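Protein, related to general stress protein 26(GS26) of B.subtilis (PDB 2HQ7) is of unknown function but, as a member of the pyridoxamine 5'-phosphate oxidase family, probably binds a flavin and may act as an oxidoreductase. Local coordinates at residues B[10-15]-B[43-48]; B[23-28]-B[66-71]; B[50-55]-B[118-123]; B[84-89]-B[123-128]. All blocks are in the same frame, centred on the assembly; numbering follows the deposited sequence.

Interaction 1: residues B[10-15]-B[43-48]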
loop_
_atom_site.group_PDB
_atom_site.type_symbol
_atom_site.label_atom_id
_atom_site.label_comp_id
_atom_site.label_asym_id
_atom_site.label_seq_id
_atom_site.Cartn_x
_atom_site.Cartn_y
_atom_site.Cartn_z
ATOM N N GLU B 10 -17.299 -10.976 1.139
ATOM C CA GLU B 10 -16.282 -10.678 2.164
ATOM C C GLU B 10 -15.360 -9.523 1.727
ATOM O O GLU B 10 -15.145 -8.578 2.484
ATOM C CB GLU B 10 -15.450 -11.918 2.493
ATOM C CG GLU B 10 -15.026 -12.027 3.957
ATOM N N SER B 11 -14.830 -9.608 0.507
ATOM C CA SER B 11 -14.087 -8.512 -0.100
ATOM C C SER B 11 -14.923 -7.255 -0.171
ATOM O O SER B 11 -14.379 -6.154 -0.064
ATOM C CB SER B 11 -13.661 -8.856 -1.524
ATOM O OG SER B 11 -12.745 -9.927 -1.555
ATOM N N ASN B 12 -16.229 -7.385 -0.392
ATOM C CA ASN B 12 -17.053 -6.171 -0.454
ATOM C C ASN B 12 -17.183 -5.505 0.893
ATOM O O ASN B 12 -17.075 -4.279 0.980
ATOM C CB ASN B 12 -18.432 -6.402 -1.069
ATOM C CG ASN B 12 -18.501 -5.936 -2.515
ATOM O OD1 ASN B 12 -19.000 -4.839 -2.798
ATOM N ND2 ASN B 12 -17.956 -6.746 -3.434
ATOM N N GLU B 13 -17.402 -6.300 1.937
ATOM C CA GLU B 13 -17.413 -5.768 3.293
ATOM C C GLU B 13 -16.097 -5.059 3.535
ATOM O O GLU B 13 -16.073 -3.944 4.059
ATOM C CB GLU B 13 -17.612 -6.872 4.342
ATOM N N LEU B 14 -15.004 -5.700 3.141
ATOM C CA LEU B 14 -13.672 -5.116 3.305
ATOM C C LEU B 14 -13.585 -3.746 2.682
ATOM O O LEU B 14 -13.129 -2.797 3.316
ATOM C CB LEU B 14 -12.604 -6.003 2.678
ATOM C CG LEU B 14 -11.165 -5.677 3.062
ATOM C CD1 LEU B 14 -11.037 -5.151 4.513
ATOM C CD2 LEU B 14 -10.317 -6.938 2.845
ATOM N N VAL B 15 -14.024 -3.649 1.433
ATOM C CA VAL B 15 -14.079 -2.369 0.732
ATOM C C VAL B 15 -14.963 -1.348 1.466
ATOM O O VAL B 15 -14.529 -0.211 1.738
ATOM C CB VAL B 15 -14.600 -2.549 -0.673
ATOM C CG1 VAL B 15 -14.892 -1.199 -1.277
ATOM C CG2 VAL B 15 -13.582 -3.353 -1.490
ATOM N N ASP B 43 -18.268 0.256 -7.660
ATOM C CA ASP B 43 -19.183 -0.717 -8.202
ATOM C C ASP B 43 -18.630 -2.119 -7.969
ATOM O O ASP B 43 -17.839 -2.633 -8.761
ATOM C CB ASP B 43 -19.392 -0.468 -9.695
ATOM C CG ASP B 43 -20.404 -1.436 -10.318
ATOM O OD1 ASP B 43 -21.135 -2.121 -9.569
ATOM O OD2 ASP B 43 -20.470 -1.504 -11.561
ATOM N N GLY B 44 -19.079 -2.767 -6.899
ATOM C CA GLY B 44 -18.499 -4.038 -6.529
ATOM C C GLY B 44 -16.985 -3.967 -6.517
ATOM O O GLY B 44 -16.425 -3.019 -5.963
ATOM N N LEU B 45 -16.330 -4.957 -7.126
ATOM C CA LEU B 45 -14.857 -4.947 -7.265
ATOM C C LEU B 45 -14.406 -4.532 -8.652
ATOM O O LEU B 45 -13.214 -4.579 -8.976
ATOM C CB LEU B 45 -14.271 -6.322 -6.992
ATOM C CG LEU B 45 -14.639 -7.017 -5.695
ATOM C CD1 LEU B 45 -13.866 -8.312 -5.590
ATOM C CD2 LEU B 45 -14.338 -6.102 -4.553
ATOM N N LYS B 46 -15.345 -4.088 -9.462
ATOM C CA LYS B 46 -15.059 -3.751 -10.858
ATOM C C LYS B 46 -14.502 -2.359 -11.049
ATOM O O LYS B 46 -13.687 -2.118 -11.949
ATOM C CB LYS B 46 -16.374 -3.820 -11.666
ATOM C CG LYS B 46 -17.117 -5.137 -11.558
ATOM C CD LYS B 46 -18.261 -5.254 -12.573
ATOM C CE LYS B 46 -19.637 -4.980 -11.960
ATOM N NZ LYS B 46 -20.714 -4.772 -13.022
ATOM N N LYS B 47 -15.014 -1.408 -10.278
ATOM C CA LYS B 47 -14.757 0.003 -10.569
ATOM C C LYS B 47 -14.770 0.825 -9.291
ATOM O O LYS B 47 -15.645 0.677 -8.437
ATOM C CB LYS B 47 -15.773 0.577 -11.596
ATOM C CG LYS B 47 -15.170 0.964 -12.947
ATOM C CD LYS B 47 -16.156 1.712 -13.867
ATOM C CE LYS B 47 -15.606 1.967 -15.288
ATOM N NZ LYS B 47 -16.380 3.018 -16.076
ATOM N N PHE B 48 -13.767 1.688 -9.166
ATOM C CA PHE B 48 -13.640 2.578 -8.017
ATOM C C PHE B 48 -13.452 4.004 -8.497
ATOM O O PHE B 48 -12.671 4.273 -9.403
ATOM C CB PHE B 48 -12.452 2.165 -7.180
ATOM C CG PHE B 48 -12.673 0.898 -6.450
ATOM C CD1 PHE B 48 -12.658 -0.316 -7.137
ATOM C CD2 PHE B 48 -12.970 0.905 -5.113
ATOM C CE1 PHE B 48 -12.890 -1.492 -6.498
ATOM C CE2 PHE B 48 -13.192 -0.292 -4.456
ATOM C CZ PHE B 48 -13.165 -1.482 -5.158
#
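Val15 chi1 of 169° sets CG1 anti to the backbone N, and Phe48 chi1 of -71° sets CG anti to the carbonyl carbon. From there the two side chains reach toward each other tip to tip. Val15 CG1 comes to the ring edge, near its plane, 3.7 Å from Phe48 CE2. Val15 CG2 lies 4.1 Å from Phe48 CZ.

Leu45 fills the next place along the helix. Leu45 CD2 sits 4.2 Å from Val15 CG2, and Leu45 CD1 is 4.1 Å from Ser11 CB. The leucine thus rests on two residues one helical turn apart. Asn12 crosses Leu45 obliquely, with Asn12 ND2 3.8 Å from Leu45 CD2. Asn12 ND2 hydrogen-bonds to Leu8 O, one turn back in the helix, and Asn12 OD1 lies 3.8 Å from Gly44 CA. The contact is mostly apolar.

Within the turn, Lys46 and Lys47 both face Asp43 in a classic beta bulge. Gly44 has a positive phi, which favours glycine. The turn joins strand 32-43 to strand 47-53, and helix 5-16 packs over it. Leu81 of strand 79-90 touches Ser11 and Val15, while Phe48 meets the rings of His42 and Phe72.

Interaction 2: residues B[23-28]-B[66-71]; sequences VGTNGE and NKICLY
Val23 overlaps Leu70 side by side, both pointing the same way, with Val23 CG2 3.8 Å from Leu70 CD2. The other methyl of Val23, CG1, is anti to the backbone N (chi1 177°). The Val23 and Ile68 side chains cross at an angle, with Val23 CG1 3.9 Å from Ile68 CD1. One valine therefore touches two residues of the neighbouring strand. Further along, Thr25 CG2 runs beside Ile68 CG2 at 3.7 Å. The Thr25 hydroxyl bonds to Arg61.

Strands 20-26 and 67-74 are antiparallel neighbours in the curled sheet, consistent with the FMN-binding split barrel of this family. Gly24 and Cys69 form a hydrogen-bonded pair. Gly24 N gives a 2.7 Å bond to Cys69 O, and Cys69 N returns one of 3.0 Å to Gly24 O. Val23 and Leu70 are the adjoining non-hydrogen-bonded pair. The absence of a side chain at Gly24 lets the sulfur lie close to the backbone, with Cys69 SG 4.2 Å from Gly24 CA.

Past the last direct bond, a water links the strands. It accepts from Asn26 N and donates to Lys67 O at 2.6 Å. Leu50 of strand 47-53 packs against Val23 and Leu70 on the face they share. Cys69 packs on Ile34 of the second subunit, and Lys67 NZ bonds to Asn29 O of that subunit.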
loop_
_atom_site.group_PDB
_atom_site.type_symbol
_atom_site.label_atom_id
_atom_site.label_comp_id
_atom_site.label_asym_id
_atom_site.label_seq_id
_atom_site.Cartn_x
_atom_site.Cartn_y
_atom_site.Cartn_z
ATOM N N VAL B 23 -3.213 3.302 -2.550
ATOM C CA VAL B 23 -3.089 3.244 -3.998
ATOM C C VAL B 23 -1.621 3.136 -4.362
ATOM O O VAL B 23 -0.831 4.053 -4.067
ATOM C CB VAL B 23 -3.633 4.496 -4.654
ATOM C CG1 VAL B 23 -3.409 4.425 -6.149
ATOM C CG2 VAL B 23 -5.069 4.696 -4.301
ATOM N N GLY B 24 -1.261 2.045 -5.029
ATOM C CA GLY B 24 0.087 1.854 -5.501
ATOM C C GLY B 24 0.275 2.341 -6.934
ATOM O O GLY B 24 -0.515 2.031 -7.791
ATOM N N THR B 25 1.330 3.109 -7.165
ATOM C CA THR B 25 1.643 3.646 -8.458
ATOM C C THR B 25 3.125 3.426 -8.761
ATOM O O THR B 25 3.908 3.108 -7.884
ATOM C CB THR B 25 1.362 5.169 -8.534
ATOM O OG1 THR B 25 2.036 5.837 -7.461
ATOM C CG2 THR B 25 -0.089 5.472 -8.488
ATOM N N ASN B 26 3.476 3.613 -10.019
ATOM C CA ASN B 26 4.857 3.518 -10.470
ATOM C C ASN B 26 5.524 4.866 -10.329
ATOM O O ASN B 26 5.225 5.764 -11.090
ATOM C CB ASN B 26 4.909 3.069 -11.901
ATOM C CG ASN B 26 4.456 1.640 -12.076
ATOM O OD1 ASN B 26 3.609 1.345 -12.906
ATOM N ND2 ASN B 26 5.010 0.757 -11.293
ATOM N N GLY B 27 6.375 5.008 -9.316
ATOM C CA GLY B 27 7.017 6.277 -9.015
ATOM C C GLY B 27 8.297 6.511 -9.795
ATOM O O GLY B 27 8.672 5.720 -10.670
ATOM N N GLU B 28 8.956 7.623 -9.489
ATOM C CA GLU B 28 10.205 7.983 -10.165
ATOM C C GLU B 28 11.273 6.951 -9.880
ATOM O O GLU B 28 11.295 6.335 -8.792
ATOM C CB GLU B 28 10.702 9.369 -9.711
ATOM C CG GLU B 28 9.840 10.547 -10.153
ATOM N N ASN B 66 -0.340 4.644 -16.069
ATOM C CA ASN B 66 -1.590 4.534 -15.306
ATOM C C ASN B 66 -1.863 3.142 -14.763
ATOM O O ASN B 66 -2.973 2.839 -14.388
ATOM C CB ASN B 66 -2.778 4.997 -16.163
ATOM C CG ASN B 66 -3.065 4.069 -17.334
ATOM O OD1 ASN B 66 -2.317 3.131 -17.605
ATOM N ND2 ASN B 66 -4.189 4.287 -17.984
ATOM N N LYS B 67 -0.828 2.315 -14.676
ATOM C CA LYS B 67 -0.932 0.996 -14.097
ATOM C C LYS B 67 -0.796 1.142 -12.595
ATOM O O LYS B 67 0.187 1.691 -12.063
ATOM C CB LYS B 67 0.144 0.082 -14.657
ATOM C CG LYS B 67 -0.001 -0.206 -16.177
ATOM C CD LYS B 67 1.060 -1.221 -16.613
ATOM C CE LYS B 67 0.996 -1.432 -18.127
ATOM N NZ LYS B 67 1.636 -2.697 -18.542
ATOM N N ILE B 68 -1.833 0.721 -11.904
ATOM C CA ILE B 68 -1.859 0.941 -10.498
ATOM C C ILE B 68 -2.390 -0.291 -9.804
ATOM O O ILE B 68 -2.885 -1.255 -10.427
ATOM C CB ILE B 68 -2.698 2.196 -10.090
ATOM C CG1 ILE B 68 -4.188 1.975 -10.297
ATOM C CG2 ILE B 68 -2.229 3.471 -10.781
ATOM C CD1 ILE B 68 -5.016 2.784 -9.306
ATOM N N CYS B 69 -2.337 -0.243 -8.494
ATOM C CA CYS B 69 -3.088 -1.199 -7.728
ATOM C C CYS B 69 -3.702 -0.526 -6.525
ATOM O O CYS B 69 -3.240 0.520 -6.058
ATOM C CB CYS B 69 -2.228 -2.374 -7.336
ATOM S SG CYS B 69 -1.228 -2.084 -5.928
ATOM N N LEU B 70 -4.794 -1.093 -6.076
ATOM C CA LEU B 70 -5.464 -0.662 -4.818
ATOM C C LEU B 70 -5.293 -1.717 -3.764
ATOM O O LEU B 70 -5.307 -2.920 -4.072
ATOM C CB LEU B 70 -6.968 -0.466 -5.036
ATOM C CG LEU B 70 -7.479 0.518 -6.104
ATOM C CD1 LEU B 70 -9.004 0.763 -5.928
ATOM C CD2 LEU B 70 -6.780 1.795 -5.976
ATOM N N TYR B 71 -5.187 -1.304 -2.508
ATOM C CA TYR B 71 -5.128 -2.276 -1.401
ATOM C C TYR B 71 -6.049 -1.870 -0.256
ATOM O O TYR B 71 -6.080 -0.705 0.130
ATOM C CB TYR B 71 -3.688 -2.417 -0.896
ATOM C CG TYR B 71 -3.469 -3.579 0.034
ATOM C CD1 TYR B 71 -3.238 -4.853 -0.466
ATOM C CD2 TYR B 71 -3.513 -3.414 1.395
ATOM C CE1 TYR B 71 -3.052 -5.935 0.380
ATOM C CE2 TYR B 71 -3.329 -4.504 2.249
ATOM C CZ TYR B 71 -3.099 -5.750 1.719
ATOM O OH TYR B 71 -2.925 -6.814 2.566
HETATM O O HOH W 1 1.321 4.075 -11.972
#

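Interaction 3: residues B[50-55]-B[118-123]; sequences LSTNTS and TALCFT
Thr54 and Thr118 meet through their hydroxyls, with Thr54 OG1 2.9 Å from Thr118 OG1. The side chains cross at about a right angle. Each OG1 is anti to its carbonyl carbon, beside its own backbone N.

Next to them, the Thr52 and Leu120 side chains cross, with Thr52 CG2 3.9 Å from Leu120 CD1. Leu120 CD1 also lies 3.4 Å from Leu50 O, so the leucine methyl lies beside the backbone as well as the threonine.

Backbone bonds set these side chains in place. Leu50 and Leu120 form a hydrogen-bonded pair, with Leu50 N to Leu120 O at 2.9 Å and Leu120 N to Leu50 O at 2.8 Å. Thr52 and Thr118 form the second such pair. Thr118 N reaches Thr52 O at 3.1 Å, and the return bond from Thr52 N to Thr118 O is longer, at 3.3 Å. Between them, Ser51 faces Ala119 as a non-hydrogen-bonded pair, and Ser51 CA lies 3.4 Å from Thr118 O.

Further out, Thr54 OG1 also bonds to Pro115 O, and Ser51 OG bonds to Tyr108 OH. Met37 of strand 32-43 touches Leu50, Thr52 and Leu120 on their shared face. Ser55 is the N-cap of helix 56-64, its OG bonded to Met58 N. The whole is a twisted antiparallel pair, with the segment axes at 141°, whose 50-55 side leads into that N-cap. It belongs to the curled sheet expected for the pyridoxamine 5'-phosphate oxidase family.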
loop_
_atom_site.group_PDB
_atom_site.type_symbol
_atom_site.label_atom_id
_atom_site.label_comp_id
_atom_site.label_asym_id
_atom_site.label_seq_id
_atom_site.Cartn_x
_atom_site.Cartn_y
_atom_site.Cartn_z
ATOM N N LEU B 50 -12.152 7.573 -7.041
ATOM C CA LEU B 50 -11.360 7.976 -5.892
ATOM C C LEU B 50 -11.054 9.438 -5.955
ATOM O O LEU B 50 -11.023 10.033 -7.045
ATOM C CB LEU B 50 -10.042 7.206 -5.873
ATOM C CG LEU B 50 -10.054 5.689 -5.925
ATOM C CD1 LEU B 50 -8.669 5.203 -6.226
ATOM C CD2 LEU B 50 -10.601 5.084 -4.569
ATOM N N SER B 51 -10.816 10.007 -4.788
ATOM C CA SER B 51 -10.379 11.388 -4.657
ATOM C C SER B 51 -8.983 11.523 -4.072
ATOM O O SER B 51 -8.625 10.810 -3.167
ATOM C CB SER B 51 -11.306 12.159 -3.729
ATOM O OG SER B 51 -11.057 13.531 -3.868
ATOM N N THR B 52 -8.232 12.479 -4.598
ATOM C CA THR B 52 -6.960 12.866 -4.026
ATOM C C THR B 52 -6.682 14.326 -4.349
ATOM O O THR B 52 -7.370 14.952 -5.184
ATOM C CB THR B 52 -5.822 11.945 -4.520
ATOM O OG1 THR B 52 -4.690 12.051 -3.642
ATOM C CG2 THR B 52 -5.429 12.260 -5.984
ATOM N N ASN B 53 -5.682 14.874 -3.671
ATOM C CA ASN B 53 -5.264 16.248 -3.919
ATOM C C ASN B 53 -4.514 16.384 -5.246
ATOM O O ASN B 53 -3.650 15.572 -5.571
ATOM C CB ASN B 53 -4.420 16.768 -2.760
ATOM C CG ASN B 53 -3.197 15.891 -2.489
ATOM O OD1 ASN B 53 -3.244 14.950 -1.668
ATOM N ND2 ASN B 53 -2.113 16.165 -3.211
ATOM N N THR B 54 -4.873 17.409 -6.018
ATOM C CA THR B 54 -4.139 17.742 -7.231
ATOM C C THR B 54 -2.691 17.981 -6.850
ATOM O O THR B 54 -2.396 18.859 -6.049
ATOM C CB THR B 54 -4.668 19.005 -7.890
ATOM O OG1 THR B 54 -6.097 18.962 -7.911
ATOM C CG2 THR B 54 -4.115 19.145 -9.322
ATOM N N SER B 55 -1.815 17.131 -7.363
ATOM C CA SER B 55 -0.375 17.384 -7.388
ATOM C C SER B 55 0.039 17.213 -8.844
ATOM O O SER B 55 -0.337 16.232 -9.496
ATOM C CB SER B 55 0.390 16.423 -6.453
ATOM O OG SER B 55 1.041 15.366 -7.144
ATOM N N THR B 118 -9.172 16.377 -7.203
ATOM C CA THR B 118 -8.989 15.541 -8.395
ATOM C C THR B 118 -9.812 14.266 -8.226
ATOM O O THR B 118 -9.840 13.681 -7.155
ATOM C CB THR B 118 -7.501 15.202 -8.609
ATOM O OG1 THR B 118 -6.825 16.368 -9.083
ATOM C CG2 THR B 118 -7.282 14.046 -9.635
ATOM N N ALA B 119 -10.530 13.866 -9.271
ATOM C CA ALA B 119 -11.294 12.639 -9.227
ATOM C C ALA B 119 -10.691 11.662 -10.210
ATOM O O ALA B 119 -10.318 12.040 -11.332
ATOM C CB ALA B 119 -12.730 12.893 -9.557
ATOM N N LEU B 120 -10.607 10.412 -9.795
ATOM C CA LEU B 120 -10.026 9.343 -10.630
ATOM C C LEU B 120 -10.980 8.179 -10.767
ATOM O O LEU B 120 -11.796 7.931 -9.901
ATOM C CB LEU B 120 -8.707 8.848 -10.019
ATOM C CG LEU B 120 -7.735 10.001 -9.845
ATOM C CD1 LEU B 120 -7.908 10.519 -8.430
ATOM C CD2 LEU B 120 -6.327 9.616 -10.071
ATOM N N CYS B 121 -10.904 7.477 -11.883
ATOM C CA CYS B 121 -11.686 6.245 -12.029
ATOM C C CYS B 121 -10.730 5.059 -12.241
ATOM O O CYS B 121 -9.969 5.039 -13.209
ATOM C CB CYS B 121 -12.654 6.404 -13.181
ATOM S SG CYS B 121 -13.679 4.984 -13.397
ATOM N N PHE B 122 -10.722 4.128 -11.279
ATOM C CA PHE B 122 -9.962 2.882 -11.374
ATOM C C PHE B 122 -10.830 1.737 -11.873
ATOM O O PHE B 122 -11.905 1.523 -11.355
ATOM C CB PHE B 122 -9.437 2.490 -9.999
ATOM C CG PHE B 122 -8.815 1.095 -9.940
ATOM C CD1 PHE B 122 -7.526 0.862 -10.414
ATOM C CD2 PHE B 122 -9.486 0.050 -9.312
ATOM C CE1 PHE B 122 -6.939 -0.415 -10.318
ATOM C CE2 PHE B 122 -8.902 -1.209 -9.174
ATOM C CZ PHE B 122 -7.632 -1.456 -9.672
ATOM N N THR B 123 -10.321 0.975 -12.834
ATOM C CA THR B 123 -11.003 -0.204 -13.387
ATOM C C THR B 123 -10.131 -1.406 -13.110
ATOM O O THR B 123 -9.007 -1.438 -13.586
ATOM C CB THR B 123 -11.182 -0.049 -14.928
ATOM O OG1 THR B 123 -11.992 1.100 -15.179
ATOM C CG2 THR B 123 -11.819 -1.294 -15.580
#

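Interaction 4: residues B[84-89]-B[123-128]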
loop_
_atom_site.group_PDB
_atom_site.type_symbol
_atom_site.label_atom_id
_atom_site.label_comp_id
_atom_site.label_asym_id
_atom_site.label_seq_id
_atom_site.Cartn_x
_atom_site.Cartn_y
_atom_site.Cartn_z
ATOM N N VAL B 84 -5.765 -4.980 -9.081
ATOM C CA VAL B 84 -4.802 -4.510 -10.061
ATOM C C VAL B 84 -5.528 -4.064 -11.337
ATOM O O VAL B 84 -6.479 -4.709 -11.793
ATOM C CB VAL B 84 -3.777 -5.613 -10.386
ATOM C CG1 VAL B 84 -2.865 -5.174 -11.604
ATOM C CG2 VAL B 84 -2.982 -5.931 -9.186
ATOM N N GLY B 85 -5.076 -2.961 -11.909
ATOM C CA GLY B 85 -5.822 -2.293 -12.972
ATOM C C GLY B 85 -5.204 -0.988 -13.383
ATOM O O GLY B 85 -4.045 -0.765 -13.128
ATOM N N THR B 86 -5.991 -0.157 -14.072
ATOM C CA THR B 86 -5.550 1.121 -14.591
ATOM C C THR B 86 -6.511 2.222 -14.187
ATOM O O THR B 86 -7.703 1.996 -13.976
ATOM C CB THR B 86 -5.541 1.134 -16.131
ATOM O OG1 THR B 86 -6.845 0.792 -16.572
ATOM C CG2 THR B 86 -4.563 0.153 -16.684
ATOM N N ILE B 87 -5.989 3.428 -14.121
ATOM C CA ILE B 87 -6.718 4.545 -13.555
ATOM C C ILE B 87 -6.751 5.689 -14.576
ATOM O O ILE B 87 -5.802 5.879 -15.314
ATOM C CB ILE B 87 -6.044 4.972 -12.259
ATOM C CG1 ILE B 87 -7.003 5.780 -11.395
ATOM C CG2 ILE B 87 -4.728 5.722 -12.559
ATOM C CD1 ILE B 87 -6.667 5.737 -9.935
ATOM N N GLU B 88 -7.860 6.427 -14.641
ATOM C CA GLU B 88 -7.891 7.627 -15.470
ATOM C C GLU B 88 -8.373 8.810 -14.634
ATOM O O GLU B 88 -9.201 8.638 -13.733
ATOM C CB GLU B 88 -8.763 7.410 -16.694
ATOM C CG GLU B 88 -10.226 7.448 -16.454
ATOM C CD GLU B 88 -11.012 7.852 -17.722
ATOM O OE1 GLU B 88 -10.854 9.008 -18.197
ATOM O OE2 GLU B 88 -11.802 7.019 -18.218
ATOM N N ILE B 89 -7.839 9.992 -14.915
ATOM C CA ILE B 89 -8.235 11.226 -14.219
ATOM C C ILE B 89 -9.482 11.728 -14.884
ATOM O O ILE B 89 -9.520 11.847 -16.080
ATOM C CB ILE B 89 -7.166 12.336 -14.343
ATOM C CG1 ILE B 89 -5.853 11.928 -13.654
ATOM C CG2 ILE B 89 -7.684 13.683 -13.778
ATOM C CD1 ILE B 89 -4.594 12.664 -14.224
ATOM N N THR B 123 -10.321 0.975 -12.834
ATOM C CA THR B 123 -11.003 -0.204 -13.387
ATOM C C THR B 123 -10.131 -1.406 -13.110
ATOM O O THR B 123 -9.007 -1.438 -13.586
ATOM C CB THR B 123 -11.182 -0.049 -14.928
ATOM O OG1 THR B 123 -11.992 1.100 -15.179
ATOM C CG2 THR B 123 -11.819 -1.294 -15.580
ATOM N N ALA B 124 -10.624 -2.356 -12.289
ATOM C CA ALA B 124 -9.864 -3.542 -11.873
ATOM C C ALA B 124 -9.839 -4.636 -12.929
ATOM O O ALA B 124 -10.857 -4.948 -13.520
ATOM C CB ALA B 124 -10.432 -4.120 -10.522
ATOM N N GLU B 125 -8.667 -5.220 -13.159
ATOM C CA GLU B 125 -8.517 -6.368 -14.064
ATOM C C GLU B 125 -8.507 -7.677 -13.265
ATOM O O GLU B 125 -9.136 -8.657 -13.659
ATOM C CB GLU B 125 -7.226 -6.258 -14.859
ATOM C CG GLU B 125 -7.189 -5.083 -15.888
ATOM C CD GLU B 125 -5.758 -4.652 -16.237
ATOM O OE1 GLU B 125 -4.838 -5.510 -16.160
ATOM O OE2 GLU B 125 -5.556 -3.454 -16.557
ATOM N N TRP B 126 -7.775 -7.696 -12.150
ATOM C CA TRP B 126 -7.775 -8.878 -11.279
ATOM C C TRP B 126 -7.480 -8.532 -9.837
ATOM O O TRP B 126 -7.194 -7.388 -9.502
ATOM C CB TRP B 126 -6.784 -9.941 -11.790
ATOM C CG TRP B 126 -5.375 -9.497 -11.890
ATOM C CD1 TRP B 126 -4.812 -8.823 -12.924
ATOM C CD2 TRP B 126 -4.326 -9.723 -10.933
ATOM N NE1 TRP B 126 -3.476 -8.592 -12.663
ATOM C CE2 TRP B 126 -3.153 -9.144 -11.454
ATOM C CE3 TRP B 126 -4.268 -10.353 -9.688
ATOM C CZ2 TRP B 126 -1.930 -9.172 -10.768
ATOM C CZ3 TRP B 126 -3.063 -10.382 -9.017
ATOM C CH2 TRP B 126 -1.909 -9.792 -9.556
ATOM N N GLY B 127 -7.547 -9.530 -8.987
ATOM C CA GLY B 127 -7.198 -9.315 -7.613
ATOM C C GLY B 127 -6.696 -10.526 -6.906
ATOM O O GLY B 127 -6.596 -11.625 -7.461
ATOM N N ASN B 128 -6.406 -10.275 -5.637
ATOM C CA ASN B 128 -5.845 -11.208 -4.760
ATOM C C ASN B 128 -6.444 -10.975 -3.397
ATOM O O ASN B 128 -6.385 -9.872 -2.882
ATOM C CB ASN B 128 -4.359 -10.965 -4.716
ATOM C CG ASN B 128 -3.645 -12.180 -4.468
ATOM O OD1 ASN B 128 -3.085 -12.366 -3.403
ATOM N ND2 ASN B 128 -3.757 -13.114 -5.398
HETATM O O HOH W 2 -10.490 3.500 -15.379
HETATM O O HOH W 3 -7.799 -1.881 -16.514
#
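Val84 lies over one face of the Trp126 indole, and the two side chains run side by side, pointing the same way. This pairing sits at a classic beta bulge in antiparallel strands 79-90 and 117-131, where Glu125 and Trp126 both face Val84. With chi1 59° Trp126 CG stands between the backbone N and the carbonyl carbon, and the indole lies beside Val84. Val84 CB stands 3.9 Å from the centroid of the five-membered ring of Trp126, 20° off its normal, as a CH-pi contact. Val84 CG1 is 3.6 Å from Trp126 NE1, and Val84 CG2 sits 3.8 Å from Trp126 CZ2.

The bulge is plain in the bonding. Val84 O accepts from two backbone donors, Glu125 N at 2.6 Å and Trp126 N at 3.3 Å. Gly85 faces Ala124 just past the bulge, and Gly85 CA lies 3.4 Å from Thr123 O.

Glu125 OE2 approaches Thr86 CG2 at 3.7 Å. Tyr31 of the second subunit packs on Val84 and Thr86, and its hydroxyl makes a weak bond to Glu125 OE2. One water joins the two strands here. It accepts from Thr86 OG1 and donates to Thr123 O and to Glu125 OE2, the last at 2.7 Å.

In the fold
From the N terminus, helix 5-16 leads into strand 20-26. Interaction 1 closes the first loop, bringing the helix back onto the turn before strand 47-53. Interaction 2 opens inside that loop and closes beyond it, so the two cross. Interaction 3 crosses interaction 2 in turn, pairing strand 47-53 with strand 117-131. Interaction 4 opens after interaction 2 has closed and crosses interaction 3, sharing Thr123 with it. Strand 117-131 thus bonds to strand 47-53 and to strand 79-90. Phe122 packs on Ile68 and Leu70, joining interactions 2 and 3. Interactions 2 and 4 meet through Ile68 and Gly85, and both touch the second subunit.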